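Local coordinates for protein probable chitinase A (Chromobacterium violaceum, PDB 4TX8) that probably hydrolyses internal glycosidic bonds of chitin as a family 18 glycoside hydrolase and binds calcium, at residues D218-S223 and A255-Y260; I225-P230 and W272-P277; N249-M254 and D285-H290; V291-N296 and G318-L323; F347-G352 and V394-I399. All blocks are in the same frame, centred on the assembly; numbering follows the deposited sequence.

All five contacts lie in the family 18 catalytic domain, a beta/alpha barrel. Interaction 3 pairs strands 251-254 and 288-292, and interaction 5 pairs strands 345-350 and 393-397 of the same sheet, with centres 17 Å apart. Interaction 4 continues strand 288-292 toward helix 313-325; its backbone bonds to strand 345-350 bridge the two strand pairs. Interactions 1 and 2, centres 10 Å apart, join loops that follow strands 214-218 and 251-254, and interaction 1 binds the calcium ion. Along the chain, interactions 1, 2 and 3 interleave, whereas 4 and then 5 follow in series after all three have closed. The barrel wall thus carries the loops that build the metal site.

Interaction 1: D218-S223 and A255-Y260. With CA (calcium ion), chain D.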
# COMPACT_ATOMS: atom_id res chain seq x y z
N ASP A 218 0.11 -0.60 -8.89
CA ASP A 218 0.76 0.62 -8.43
C ASP A 218 1.62 1.15 -9.57
O ASP A 218 2.77 1.53 -9.36
CB ASP A 218 1.60 0.33 -7.18
CG ASP A 218 2.14 1.59 -6.52
OD1 ASP A 218 1.60 2.68 -6.77
OD2 ASP A 218 3.11 1.48 -5.75
N LEU A 219 1.07 1.16 -10.77
CA LEU A 219 1.87 1.30 -11.98
C LEU A 219 1.57 2.54 -12.81
O LEU A 219 2.12 2.70 -13.90
CB LEU A 219 1.70 0.06 -12.86
CG LEU A 219 0.27 -0.50 -13.05
CD1 LEU A 219 -0.64 0.45 -13.81
CD2 LEU A 219 0.33 -1.85 -13.75
N GLU A 220 0.70 3.41 -12.32
CA GLU A 220 0.13 4.45 -13.17
C GLU A 220 1.13 5.52 -13.59
O GLU A 220 0.97 6.14 -14.64
CB GLU A 220 -1.06 5.11 -12.47
CG GLU A 220 -0.70 6.03 -11.31
CD GLU A 220 -0.66 5.33 -9.97
OE1 GLU A 220 -0.52 4.08 -9.95
OE2 GLU A 220 -0.79 6.02 -8.94
N SER A 221 2.16 5.74 -12.80
CA SER A 221 3.03 6.88 -13.03
C SER A 221 3.96 6.68 -14.22
O SER A 221 4.33 7.64 -14.89
CB SER A 221 3.85 7.18 -11.78
OG SER A 221 4.78 8.23 -12.00
N GLY A 222 4.33 5.43 -14.49
CA GLY A 222 5.19 5.14 -15.62
C GLY A 222 4.49 4.48 -16.80
O GLY A 222 5.11 4.24 -17.83
N SER A 223 3.20 4.19 -16.66
CA SER A 223 2.49 3.43 -17.69
C SER A 223 1.61 4.30 -18.59
O SER A 223 0.84 3.78 -19.39
CB SER A 223 1.64 2.34 -17.04
OG SER A 223 2.45 1.43 -16.32
N ALA A 255 -3.67 0.91 -6.09
CA ALA A 255 -3.15 1.99 -5.27
C ALA A 255 -2.82 3.24 -6.09
O ALA A 255 -1.68 3.69 -6.09
CB ALA A 255 -1.91 1.53 -4.51
N PRO A 256 -3.82 3.81 -6.78
CA PRO A 256 -3.52 5.00 -7.57
C PRO A 256 -3.46 6.27 -6.71
O PRO A 256 -4.10 6.33 -5.66
CB PRO A 256 -4.68 5.07 -8.56
CG PRO A 256 -5.81 4.43 -7.84
CD PRO A 256 -5.24 3.44 -6.86
N GLU A 257 -2.69 7.25 -7.15
CA GLU A 257 -2.62 8.55 -6.49
C GLU A 257 -3.93 9.29 -6.74
O GLU A 257 -4.54 9.12 -7.79
CB GLU A 257 -1.42 9.34 -7.00
CG GLU A 257 -0.12 8.55 -6.88
CD GLU A 257 1.06 9.24 -7.53
OE1 GLU A 257 1.22 10.46 -7.34
OE2 GLU A 257 1.84 8.55 -8.22
N HIS A 258 -4.35 10.12 -5.78
CA HIS A 258 -5.71 10.66 -5.85
C HIS A 258 -6.02 11.56 -7.07
O HIS A 258 -7.18 11.63 -7.46
CB HIS A 258 -6.06 11.39 -4.53
CG HIS A 258 -5.36 12.69 -4.31
ND1 HIS A 258 -5.61 13.82 -5.06
CD2 HIS A 258 -4.46 13.06 -3.37
CE1 HIS A 258 -4.87 14.82 -4.61
NE2 HIS A 258 -4.16 14.38 -3.58
N PRO A 259 -5.01 12.21 -7.69
CA PRO A 259 -5.40 12.90 -8.93
C PRO A 259 -5.97 11.97 -10.01
O PRO A 259 -6.80 12.40 -10.80
CB PRO A 259 -4.08 13.52 -9.41
CG PRO A 259 -3.30 13.73 -8.17
CD PRO A 259 -3.63 12.56 -7.29
N TYR A 260 -5.54 10.71 -10.02
CA TYR A 260 -6.02 9.74 -11.01
C TYR A 260 -7.45 9.28 -10.73
O TYR A 260 -8.10 8.70 -11.60
CB TYR A 260 -5.10 8.52 -11.06
CG TYR A 260 -3.72 8.78 -11.62
CD1 TYR A 260 -2.73 9.33 -10.82
CD2 TYR A 260 -3.42 8.47 -12.94
CE1 TYR A 260 -1.46 9.57 -11.33
CE2 TYR A 260 -2.16 8.70 -13.45
CZ TYR A 260 -1.18 9.25 -12.65
OH TYR A 260 0.07 9.49 -13.16
CA CA D . 0.15 4.43 -7.47
O HOH W 1 2.33 5.73 -7.67
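The DxxDxDxE signature of family 18 glycoside hydrolases ends in Asp-218 and Glu-220, and here both residues meet loop 255-260 round a bound calcium ion. Glu-220 is a bidentate ligand, with OE1 2.6 Å and OE2 2.4 Å from the calcium. Asp-218 contributes OD1 alone, at 2.4 Å from the metal, and this oxygen also accepts a hydrogen bond from Gln-292. From the facing loop comes the carbonyl O of Ala-255, a backbone ligand that asks nothing of its small side chain. A water is a further ligand and donates to OE2 of Glu-257, whose OE1 is bound by Asn-296; Glu-257 therefore serves the metal from the second shell. Glu-220 OE2 is gripped once more, by Glu-257 N at 2.9 Å, with the donor 35° above the carboxylate plane. A bend at chi2 (-91°) swings Glu-220 CD toward the calcium and leaves the methylene CG for Tyr-260. The aromatic ring suits that place because its flat face can receive a C-H: Glu-220 CG sits over the ring centre, 3.5 Å from the Tyr-260 centroid, in a CH-pi contact.

Interaction 2: I225-P230 and W272-P277; sequences IVVGAP and WGAYLP
The methyl of Ala-274 sets itself against the backbone of Ile-225 to Val-227. Its CB lies 3.5 Å from Ile-225 O and 3.7 Å from Val-227 N, an approach for which a single methyl is well sized. The CG2 methyls of Ile-225 and Val-227 come in beside it, at 4.1 Å and 4.2 Å from Ala-274 CB. Ile-225 then reaches on to Tyr-275: with CD1 anti to CA (chi2 -174°) the branch is extended, and CD1 stops 3.7 Å from Tyr-275 CE2, meeting the ring obliquely. Val-227 CG2 also packs near the carbonyl O of Trp-272. No hydrogen bond joins the two segments; the contact is apolar packing of branched aliphatic groups on a small residue.

Two tight turns hold these groups in place. A type II turn runs from Val-226 to Ala-229, and Gly-228 occupies its third position, where a side chain would be jammed against the preceding carbonyl. A type I turn runs from Gly-273 to Leu-276, closed by Leu-276 N on Gly-273 O at 3.1 Å. Beyond them, Val-227 is backbone-bonded to Gly-270, while Gly-273 and Tyr-275 are bonded to Pro-259 and Tyr-260, and Ile-225 leans on Leu-219. The contact thus joins the loop between strand 214-218 and helix 230-246 to the approach to helix 276-281, the helix between strands 251-254 and 288-292.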
# COMPACT_ATOMS: atom_id res chain seq x y z
N ILE A 225 -0.98 6.29 -17.99
CA ILE A 225 -2.41 6.18 -17.78
C ILE A 225 -3.02 7.57 -17.84
O ILE A 225 -3.03 8.32 -16.86
CB ILE A 225 -2.74 5.47 -16.46
CG1 ILE A 225 -2.22 4.03 -16.51
CG2 ILE A 225 -4.24 5.49 -16.19
CD1 ILE A 225 -2.61 3.19 -15.32
N VAL A 226 -3.50 7.93 -19.03
CA VAL A 226 -4.17 9.19 -19.27
C VAL A 226 -5.51 8.93 -19.94
O VAL A 226 -5.73 7.85 -20.50
CB VAL A 226 -3.34 10.15 -20.14
CG1 VAL A 226 -2.02 10.50 -19.46
CG2 VAL A 226 -3.09 9.54 -21.51
N VAL A 227 -6.41 9.90 -19.88
CA VAL A 227 -7.72 9.78 -20.49
C VAL A 227 -7.62 9.51 -21.99
O VAL A 227 -6.98 10.26 -22.72
CB VAL A 227 -8.57 11.04 -20.27
CG1 VAL A 227 -9.87 10.97 -21.06
CG2 VAL A 227 -8.86 11.23 -18.78
N GLY A 228 -8.23 8.41 -22.44
CA GLY A 228 -8.26 8.08 -23.85
C GLY A 228 -7.16 7.15 -24.31
O GLY A 228 -7.15 6.71 -25.46
N ALA A 229 -6.22 6.84 -23.43
CA ALA A 229 -5.10 5.97 -23.78
C ALA A 229 -5.56 4.52 -23.88
O ALA A 229 -6.39 4.08 -23.08
CB ALA A 229 -3.97 6.12 -22.77
N PRO A 230 -5.02 3.78 -24.86
CA PRO A 230 -5.34 2.36 -25.05
C PRO A 230 -5.11 1.50 -23.81
O PRO A 230 -5.82 0.52 -23.61
CB PRO A 230 -4.38 1.94 -26.17
CG PRO A 230 -4.17 3.19 -26.95
CD PRO A 230 -4.15 4.30 -25.93
N TRP A 272 -5.63 13.15 -14.81
CA TRP A 272 -6.69 13.46 -13.85
C TRP A 272 -8.00 12.75 -14.19
O TRP A 272 -8.55 12.91 -15.28
CB TRP A 272 -6.87 14.98 -13.75
CG TRP A 272 -5.82 15.57 -12.85
CD1 TRP A 272 -4.47 15.52 -13.04
CD2 TRP A 272 -6.02 16.25 -11.60
NE1 TRP A 272 -3.82 16.14 -12.00
CE2 TRP A 272 -4.75 16.60 -11.10
CE3 TRP A 272 -7.16 16.61 -10.87
CZ2 TRP A 272 -4.58 17.29 -9.90
CZ3 TRP A 272 -6.99 17.29 -9.67
CH2 TRP A 272 -5.71 17.63 -9.20
N GLY A 273 -8.46 11.94 -13.24
CA GLY A 273 -9.63 11.10 -13.43
C GLY A 273 -9.38 9.89 -14.32
O GLY A 273 -10.29 9.11 -14.59
N ALA A 274 -8.13 9.71 -14.77
CA ALA A 274 -7.82 8.72 -15.80
C ALA A 274 -8.00 7.28 -15.33
O ALA A 274 -8.14 6.37 -16.14
CB ALA A 274 -6.40 8.92 -16.30
N TYR A 275 -8.01 7.07 -14.01
CA TYR A 275 -8.14 5.72 -13.46
C TYR A 275 -9.59 5.27 -13.30
O TYR A 275 -9.85 4.09 -13.08
CB TYR A 275 -7.43 5.64 -12.11
CG TYR A 275 -6.58 4.41 -11.93
CD1 TYR A 275 -7.12 3.23 -11.44
CD2 TYR A 275 -5.23 4.44 -12.23
CE1 TYR A 275 -6.33 2.10 -11.28
CE2 TYR A 275 -4.43 3.32 -12.07
CZ TYR A 275 -4.99 2.16 -11.59
OH TYR A 275 -4.20 1.05 -11.43
N LEU A 276 -10.52 6.21 -13.40
CA LEU A 276 -11.92 5.91 -13.08
C LEU A 276 -12.56 4.82 -13.97
O LEU A 276 -13.27 3.97 -13.45
CB LEU A 276 -12.76 7.20 -13.14
CG LEU A 276 -12.39 8.28 -12.11
CD1 LEU A 276 -13.13 9.58 -12.39
CD2 LEU A 276 -12.66 7.80 -10.69
N PRO A 277 -12.31 4.84 -15.29
CA PRO A 277 -12.89 3.71 -16.04
C PRO A 277 -12.20 2.37 -15.75
O PRO A 277 -12.81 1.33 -15.97
CB PRO A 277 -12.70 4.13 -17.51
CG PRO A 277 -11.64 5.16 -17.49
CD PRO A 277 -11.76 5.87 -16.19

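Interaction 3: N249-M254 and D285-H290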
# COMPACT_ATOMS: atom_id res chain seq x y z
N ASN A 249 -10.43 -17.03 -6.32
CA ASN A 249 -9.59 -16.65 -5.18
C ASN A 249 -8.71 -15.45 -5.50
O ASN A 249 -8.04 -14.91 -4.63
CB ASN A 249 -8.71 -17.81 -4.72
CG ASN A 249 -9.50 -18.96 -4.12
OD1 ASN A 249 -10.63 -18.78 -3.66
ND2 ASN A 249 -8.90 -20.14 -4.11
N PHE A 250 -8.72 -15.04 -6.77
CA PHE A 250 -7.86 -13.96 -7.24
C PHE A 250 -8.06 -12.66 -6.47
O PHE A 250 -9.15 -12.09 -6.46
CB PHE A 250 -8.10 -13.72 -8.73
CG PHE A 250 -7.14 -12.74 -9.36
CD1 PHE A 250 -5.84 -13.12 -9.66
CD2 PHE A 250 -7.54 -11.45 -9.66
CE1 PHE A 250 -4.96 -12.23 -10.24
CE2 PHE A 250 -6.66 -10.56 -10.25
CZ PHE A 250 -5.37 -10.95 -10.53
N TYR A 251 -7.00 -12.19 -5.82
CA TYR A 251 -7.02 -10.93 -5.09
C TYR A 251 -6.61 -9.79 -6.02
O TYR A 251 -5.64 -9.91 -6.77
CB TYR A 251 -6.08 -11.01 -3.88
CG TYR A 251 -5.99 -9.77 -3.01
CD1 TYR A 251 -5.17 -8.70 -3.37
CD2 TYR A 251 -6.68 -9.68 -1.81
CE1 TYR A 251 -5.07 -7.57 -2.57
CE2 TYR A 251 -6.58 -8.56 -1.00
CZ TYR A 251 -5.77 -7.51 -1.39
OH TYR A 251 -5.66 -6.39 -0.59
N LEU A 252 -7.37 -8.70 -5.99
CA LEU A 252 -7.05 -7.54 -6.82
C LEU A 252 -7.12 -6.25 -6.02
O LEU A 252 -8.17 -5.90 -5.48
CB LEU A 252 -8.00 -7.45 -8.02
CG LEU A 252 -7.87 -6.19 -8.87
CD1 LEU A 252 -6.48 -6.08 -9.50
CD2 LEU A 252 -8.96 -6.13 -9.94
N SER A 253 -5.99 -5.55 -5.93
CA SER A 253 -5.99 -4.24 -5.30
C SER A 253 -5.42 -3.18 -6.22
O SER A 253 -4.70 -3.48 -7.17
CB SER A 253 -5.20 -4.27 -3.99
OG SER A 253 -3.83 -4.56 -4.22
N MET A 254 -5.77 -1.93 -5.94
CA MET A 254 -5.28 -0.79 -6.70
C MET A 254 -4.79 0.28 -5.75
O MET A 254 -5.42 0.54 -4.72
CB MET A 254 -6.37 -0.21 -7.60
CG MET A 254 -7.02 -1.20 -8.54
SD MET A 254 -8.44 -0.45 -9.36
CE MET A 254 -9.00 -1.83 -10.37
N ASP A 285 -14.50 -7.21 -9.57
CA ASP A 285 -13.33 -8.02 -9.23
C ASP A 285 -12.44 -7.36 -8.18
O ASP A 285 -11.56 -8.01 -7.62
CB ASP A 285 -12.51 -8.30 -10.49
CG ASP A 285 -13.29 -9.08 -11.53
OD1 ASP A 285 -13.86 -10.13 -11.17
OD2 ASP A 285 -13.35 -8.63 -12.70
N LEU A 286 -12.67 -6.08 -7.93
CA LEU A 286 -11.82 -5.31 -7.02
C LEU A 286 -11.98 -5.74 -5.56
O LEU A 286 -13.06 -5.65 -4.99
CB LEU A 286 -12.14 -3.82 -7.16
CG LEU A 286 -11.39 -2.84 -6.26
CD1 LEU A 286 -9.89 -2.90 -6.51
CD2 LEU A 286 -11.92 -1.43 -6.46
N SER A 287 -10.89 -6.22 -4.97
CA SER A 287 -10.90 -6.60 -3.55
C SER A 287 -10.83 -5.36 -2.67
O SER A 287 -11.62 -5.22 -1.73
CB SER A 287 -9.73 -7.54 -3.22
OG SER A 287 -9.66 -8.62 -4.14
N VAL A 288 -9.89 -4.47 -2.96
CA VAL A 288 -9.80 -3.20 -2.25
C VAL A 288 -9.03 -2.17 -3.07
O VAL A 288 -8.02 -2.47 -3.69
CB VAL A 288 -9.12 -3.37 -0.86
CG1 VAL A 288 -7.73 -3.97 -0.98
CG2 VAL A 288 -9.06 -2.03 -0.12
N ILE A 289 -9.53 -0.94 -3.09
CA ILE A 289 -8.73 0.16 -3.61
C ILE A 289 -8.31 1.04 -2.45
O ILE A 289 -9.13 1.48 -1.64
CB ILE A 289 -9.49 1.00 -4.67
CG1 ILE A 289 -8.64 2.21 -5.07
CG2 ILE A 289 -10.86 1.43 -4.16
CD1 ILE A 289 -9.21 3.01 -6.21
N HIS A 290 -7.00 1.27 -2.34
CA HIS A 290 -6.48 2.18 -1.33
C HIS A 290 -5.70 3.29 -2.00
O HIS A 290 -4.51 3.15 -2.31
CB HIS A 290 -5.62 1.43 -0.31
CG HIS A 290 -4.88 0.26 -0.87
ND1 HIS A 290 -3.99 0.37 -1.92
CD2 HIS A 290 -4.89 -1.05 -0.52
CE1 HIS A 290 -3.49 -0.82 -2.19
NE2 HIS A 290 -4.01 -1.70 -1.36
O HOH W 2 -10.67 -10.50 -8.08
O HOH W 3 -3.62 -4.65 -1.34
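Met-254 packs its whole length against Leu-286 and Ile-289 of the neighbouring strand segment. Its CB lies 4.2 Å from Ile-289 CG1. CG comes next, 3.9 Å from Leu-286 CD1, and because the chain runs straight on (chi2 172°) SD passes the same Leu-286 methyl. CE, at the tip, is still only 4.1 Å from Leu-286 CD1. An unbranched, flexible thioether suits a place where one methyl must be followed along three atoms, and beyond it Met-254 and Ile-289 both rest on Ile-279 of helix 276-281.

The backbones are held by parallel-strand bonds: Met-254 N donates to Val-288 O at 3.2 Å, and His-290 N to Met-254 O at 2.9 Å. Near the start of the pairing, Ser-287 stands in for a strand residue. Its OG accepts Leu-252 N at 2.9 Å in an almost straight bond (178°), while its own N donates to Leu-252 O at 2.8 Å. Ser-287 CB meanwhile lies over the Tyr-251 ring face, toward the rim, in a CH-pi contact.

On the opposite face of the sheet from Met-254, one water binds both Tyr-251 OH and His-290 NE2, and Ser-253 OG is bonded to Asp-216; this face mixes polar groups with Val-288. The strands run 22° apart in direction, with helix 276-281 connecting them. Two parallel neighbouring strands joined through a helix packed on one face form a beta-alpha-beta unit, the repeating element of a TIM barrel.

Interaction 4: V291-N296 and G318-L323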
# COMPACT_ATOMS: atom_id res chain seq x y z
N VAL A 291 -6.40 4.39 -2.26
CA VAL A 291 -5.81 5.55 -2.91
C VAL A 291 -4.67 6.10 -2.07
O VAL A 291 -4.73 6.10 -0.84
CB VAL A 291 -6.89 6.63 -3.17
CG1 VAL A 291 -6.27 8.00 -3.39
CG2 VAL A 291 -7.75 6.23 -4.37
N GLN A 292 -3.61 6.53 -2.73
CA GLN A 292 -2.48 7.15 -2.05
C GLN A 292 -2.79 8.61 -1.77
O GLN A 292 -2.84 9.44 -2.67
CB GLN A 292 -1.21 6.99 -2.89
CG GLN A 292 -0.79 5.53 -3.08
CD GLN A 292 0.26 5.33 -4.17
OE1 GLN A 292 0.66 6.28 -4.84
NE2 GLN A 292 0.71 4.10 -4.33
N TYR A 293 -3.03 8.93 -0.50
CA TYR A 293 -3.30 10.30 -0.11
C TYR A 293 -2.02 10.98 0.34
O TYR A 293 -1.97 11.59 1.42
CB TYR A 293 -4.36 10.34 0.99
CG TYR A 293 -5.68 9.78 0.53
CD1 TYR A 293 -6.57 10.54 -0.22
CD2 TYR A 293 -6.05 8.47 0.83
CE1 TYR A 293 -7.78 10.02 -0.66
CE2 TYR A 293 -7.25 7.94 0.41
CZ TYR A 293 -8.11 8.72 -0.34
OH TYR A 293 -9.31 8.20 -0.76
N TYR A 294 -0.98 10.88 -0.48
CA TYR A 294 0.28 11.57 -0.20
C TYR A 294 0.99 11.98 -1.48
O TYR A 294 0.68 11.48 -2.56
CB TYR A 294 1.20 10.70 0.67
CG TYR A 294 1.31 9.23 0.29
CD1 TYR A 294 0.36 8.31 0.73
CD2 TYR A 294 2.37 8.76 -0.47
CE1 TYR A 294 0.46 6.98 0.40
CE2 TYR A 294 2.48 7.42 -0.80
CZ TYR A 294 1.51 6.53 -0.36
OH TYR A 294 1.60 5.20 -0.67
N ASN A 295 1.94 12.90 -1.32
CA ASN A 295 2.75 13.42 -2.42
C ASN A 295 1.98 14.20 -3.47
O ASN A 295 2.53 14.54 -4.51
CB ASN A 295 3.50 12.27 -3.12
CG ASN A 295 4.63 11.70 -2.28
OD1 ASN A 295 5.06 12.31 -1.30
ND2 ASN A 295 5.12 10.54 -2.68
N ASN A 296 0.71 14.50 -3.23
CA ASN A 296 -0.07 15.21 -4.25
C ASN A 296 -0.92 16.36 -3.72
O ASN A 296 -1.90 16.77 -4.35
CB ASN A 296 -0.95 14.22 -5.01
CG ASN A 296 -0.15 13.33 -5.95
OD1 ASN A 296 0.17 13.72 -7.07
ND2 ASN A 296 0.18 12.13 -5.49
N GLY A 318 -12.89 12.10 3.56
CA GLY A 318 -13.47 12.65 2.34
C GLY A 318 -13.14 11.84 1.10
O GLY A 318 -14.03 11.56 0.29
N GLY A 319 -11.87 11.48 0.94
CA GLY A 319 -11.45 10.66 -0.18
C GLY A 319 -12.19 9.33 -0.20
O GLY A 319 -12.62 8.85 -1.25
N SER A 320 -12.36 8.75 0.98
CA SER A 320 -13.04 7.47 1.11
C SER A 320 -14.54 7.61 0.83
O SER A 320 -15.13 6.73 0.21
CB SER A 320 -12.80 6.89 2.50
OG SER A 320 -11.41 6.71 2.74
N LYS A 321 -15.14 8.71 1.28
CA LYS A 321 -16.55 8.96 1.00
C LYS A 321 -16.82 9.04 -0.49
O LYS A 321 -17.79 8.47 -0.98
CB LYS A 321 -17.02 10.25 1.67
CG LYS A 321 -17.39 10.10 3.13
CD LYS A 321 -17.86 11.42 3.72
CE LYS A 321 -19.11 11.92 3.01
NZ LYS A 321 -19.59 13.20 3.60
N MET A 322 -15.96 9.75 -1.22
CA MET A 322 -16.13 9.91 -2.66
C MET A 322 -16.16 8.56 -3.37
O MET A 322 -16.96 8.34 -4.28
CB MET A 322 -15.03 10.79 -3.24
CG MET A 322 -15.13 12.25 -2.81
SD MET A 322 -13.86 13.29 -3.55
CE MET A 322 -14.30 13.17 -5.29
N LEU A 323 -15.31 7.64 -2.92
CA LEU A 323 -15.24 6.31 -3.54
C LEU A 323 -16.45 5.45 -3.19
O LEU A 323 -16.86 4.59 -3.97
CB LEU A 323 -13.96 5.60 -3.12
CG LEU A 323 -12.70 6.08 -3.85
CD1 LEU A 323 -11.45 5.53 -3.19
CD2 LEU A 323 -12.75 5.67 -5.31
O HOH W 4 -9.95 6.04 0.50
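Tyr-293 presses its phenol end onto Gly-319, where the C-terminal end of strand 288-292 meets helix 313-325 on the outside of the TIM barrel. The closest packing is of the ring's tip on helix backbone: Tyr-293 OH is 3.1 Å from Gly-319 C, and Tyr-293 CE1 is 3.8 Å from Gly-319 CA. Glycine suits this turn of the helix, since a CB there would collide with CE1. The torsion that puts CG of Tyr-293 anti to its carbonyl carbon (chi1 -62°) starts the ring toward the helix, and Val-291 CG1 covers one ring face 3.6 Å above its plane, offset toward the rim.

Aliphatic packing adds a second, smaller patch. Val-291 CG2 touches Leu-323 CD1 at 3.9 Å, and Leu-323, one helical turn after Gly-319, brings its methyl to the same side as the glycine.

Backbone bonds fix the two partners separately. Met-322 N donates to Gly-318 O at 3.0 Å within the helix, whereas Val-291 and Tyr-293 bond to Gly-348 in strand 345-350. No direct hydrogen bond joins strand and helix segments; Gly-319 O is instead bonded by Gln-262 NE2, which also makes a weak bond to Tyr-293 OH.

The polar link is made by water. Ser-320 can take part because its short side chain stays close to the helix, its OG being bonded to Leu-316 O. A single water, in the plane of the Tyr-293 ring at its edge, lies 2.6 Å from Tyr-293 OH and donates to Ser-320 OG at 2.8 Å.

Interaction 5: F347-G352 and V394-I399; sequences FGVPSG and VMTWSI
Phe-347 and Val-394 face each other on the helix side of two adjacent parallel strands. CG of Phe-347 lies between its backbone N and carbonyl carbon (chi1 55°), and farther out the ring meets the valine obliquely, with CZ 3.7 Å from Val-394 CG2. Both residues touch Leu-370 of helix 363-375, a setting that suits a bulky apolar pair. Farther along the same face Val-349 crosses Thr-396, their CG2 methyls 3.8 Å apart. Thr-396 is modelled with OG1 nearly eclipsing its backbone N (chi1 -3°) and CG2 very close to Val-349 O, so its exact rotamer is doubtful.

On the other face, Met-395 folds over Gly-348. Its chain bends at chi2 and chi3, leaving SD and CE each 4.0 Å from Gly-348 CA; a CB on residue 348 would clash with that methyl. Trp-397 also points to this face, but its indole leads away from the neighbouring strand, meets the rings of Tyr-112 and His-114, and lies beside a citrate probably taken up from the crystallisation liquor.

The backbones hold these orientations: Met-395 N donates to Phe-347 O at 2.8 Å, Val-349 N to Met-395 O at 3.0 Å, and Ser-351 N to Trp-397 O at 2.8 Å. Past the strands, Ser-351 OG bonds to Ser-355, and Ser-398, joined to Trp-397 by a cis peptide, is the N-cap of helix 399-404, its OG accepting Trp-401 N and hydrogen-bonded to His-114 NE2. These are adjacent parallel strands of a TIM barrel, 31° apart, the last closing in a tryptophan followed by a cis peptide, as in other family 18 chitinases.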
# COMPACT_ATOMS: atom_id res chain seq x y z
N PHE A 347 -7.80 3.58 2.82
CA PHE A 347 -6.99 4.74 2.48
C PHE A 347 -5.50 4.50 2.70
O PHE A 347 -5.09 3.84 3.65
CB PHE A 347 -7.46 5.99 3.25
CG PHE A 347 -7.52 5.83 4.75
CD1 PHE A 347 -6.37 5.94 5.52
CD2 PHE A 347 -8.73 5.66 5.39
CE1 PHE A 347 -6.43 5.83 6.90
CE2 PHE A 347 -8.80 5.55 6.77
CZ PHE A 347 -7.65 5.63 7.53
N GLY A 348 -4.69 5.03 1.78
CA GLY A 348 -3.25 4.87 1.82
C GLY A 348 -2.51 6.09 2.32
O GLY A 348 -2.75 7.21 1.87
N VAL A 349 -1.60 5.87 3.27
CA VAL A 349 -0.85 6.94 3.92
C VAL A 349 0.63 6.55 4.02
O VAL A 349 0.97 5.39 3.87
CB VAL A 349 -1.41 7.23 5.32
CG1 VAL A 349 -2.83 7.80 5.23
CG2 VAL A 349 -1.40 5.96 6.16
N PRO A 350 1.51 7.53 4.26
CA PRO A 350 2.92 7.19 4.54
C PRO A 350 3.06 6.59 5.94
O PRO A 350 2.32 6.99 6.83
CB PRO A 350 3.64 8.54 4.45
CG PRO A 350 2.70 9.44 3.69
CD PRO A 350 1.33 8.98 4.08
N SER A 351 3.98 5.65 6.13
CA SER A 351 4.13 5.03 7.45
C SER A 351 4.89 5.95 8.39
O SER A 351 4.79 5.81 9.62
CB SER A 351 4.83 3.67 7.34
OG SER A 351 6.13 3.79 6.81
N GLY A 352 5.62 6.90 7.83
CA GLY A 352 6.42 7.83 8.60
C GLY A 352 7.06 8.87 7.71
O GLY A 352 6.82 8.90 6.50
N VAL A 394 -6.78 0.35 6.17
CA VAL A 394 -5.62 1.22 5.98
C VAL A 394 -4.50 0.55 5.17
O VAL A 394 -4.16 -0.61 5.40
CB VAL A 394 -5.03 1.66 7.35
CG1 VAL A 394 -3.82 2.57 7.16
CG2 VAL A 394 -6.10 2.36 8.19
N MET A 395 -3.95 1.29 4.21
CA MET A 395 -2.74 0.87 3.51
C MET A 395 -1.59 1.82 3.84
O MET A 395 -1.81 3.01 4.04
CB MET A 395 -2.97 0.83 1.99
CG MET A 395 -1.72 0.53 1.15
SD MET A 395 -0.69 1.98 0.80
CE MET A 395 -1.35 2.52 -0.79
N THR A 396 -0.37 1.28 3.90
CA THR A 396 0.82 2.10 4.12
C THR A 396 2.02 1.70 3.29
O THR A 396 2.30 0.51 3.11
CB THR A 396 1.30 2.05 5.58
OG1 THR A 396 0.41 1.25 6.36
CG2 THR A 396 1.40 3.43 6.13
N TRP A 397 2.75 2.70 2.82
CA TRP A 397 4.14 2.54 2.44
C TRP A 397 4.98 2.94 3.65
O TRP A 397 5.02 4.12 3.98
CB TRP A 397 4.49 3.41 1.24
CG TRP A 397 5.87 3.20 0.71
CD1 TRP A 397 7.00 3.88 1.07
CD2 TRP A 397 6.27 2.24 -0.27
NE1 TRP A 397 8.08 3.40 0.37
CE2 TRP A 397 7.66 2.39 -0.46
CE3 TRP A 397 5.59 1.27 -1.01
CZ2 TRP A 397 8.38 1.61 -1.36
CZ3 TRP A 397 6.30 0.49 -1.91
CH2 TRP A 397 7.68 0.67 -2.07
N SER A 398 5.64 2.00 4.31
CA SER A 398 5.71 0.60 3.92
C SER A 398 5.97 -0.27 5.14
O SER A 398 6.25 0.23 6.22
CB SER A 398 6.83 0.38 2.90
OG SER A 398 8.09 0.68 3.49
N ILE A 399 5.90 -1.59 4.95
CA ILE A 399 6.26 -2.54 5.99
C ILE A 399 7.71 -2.34 6.44
O ILE A 399 8.01 -2.32 7.63
CB ILE A 399 6.04 -3.99 5.51
CG1 ILE A 399 4.55 -4.24 5.24
CG2 ILE A 399 6.59 -4.99 6.53
CD1 ILE A 399 4.21 -5.67 4.89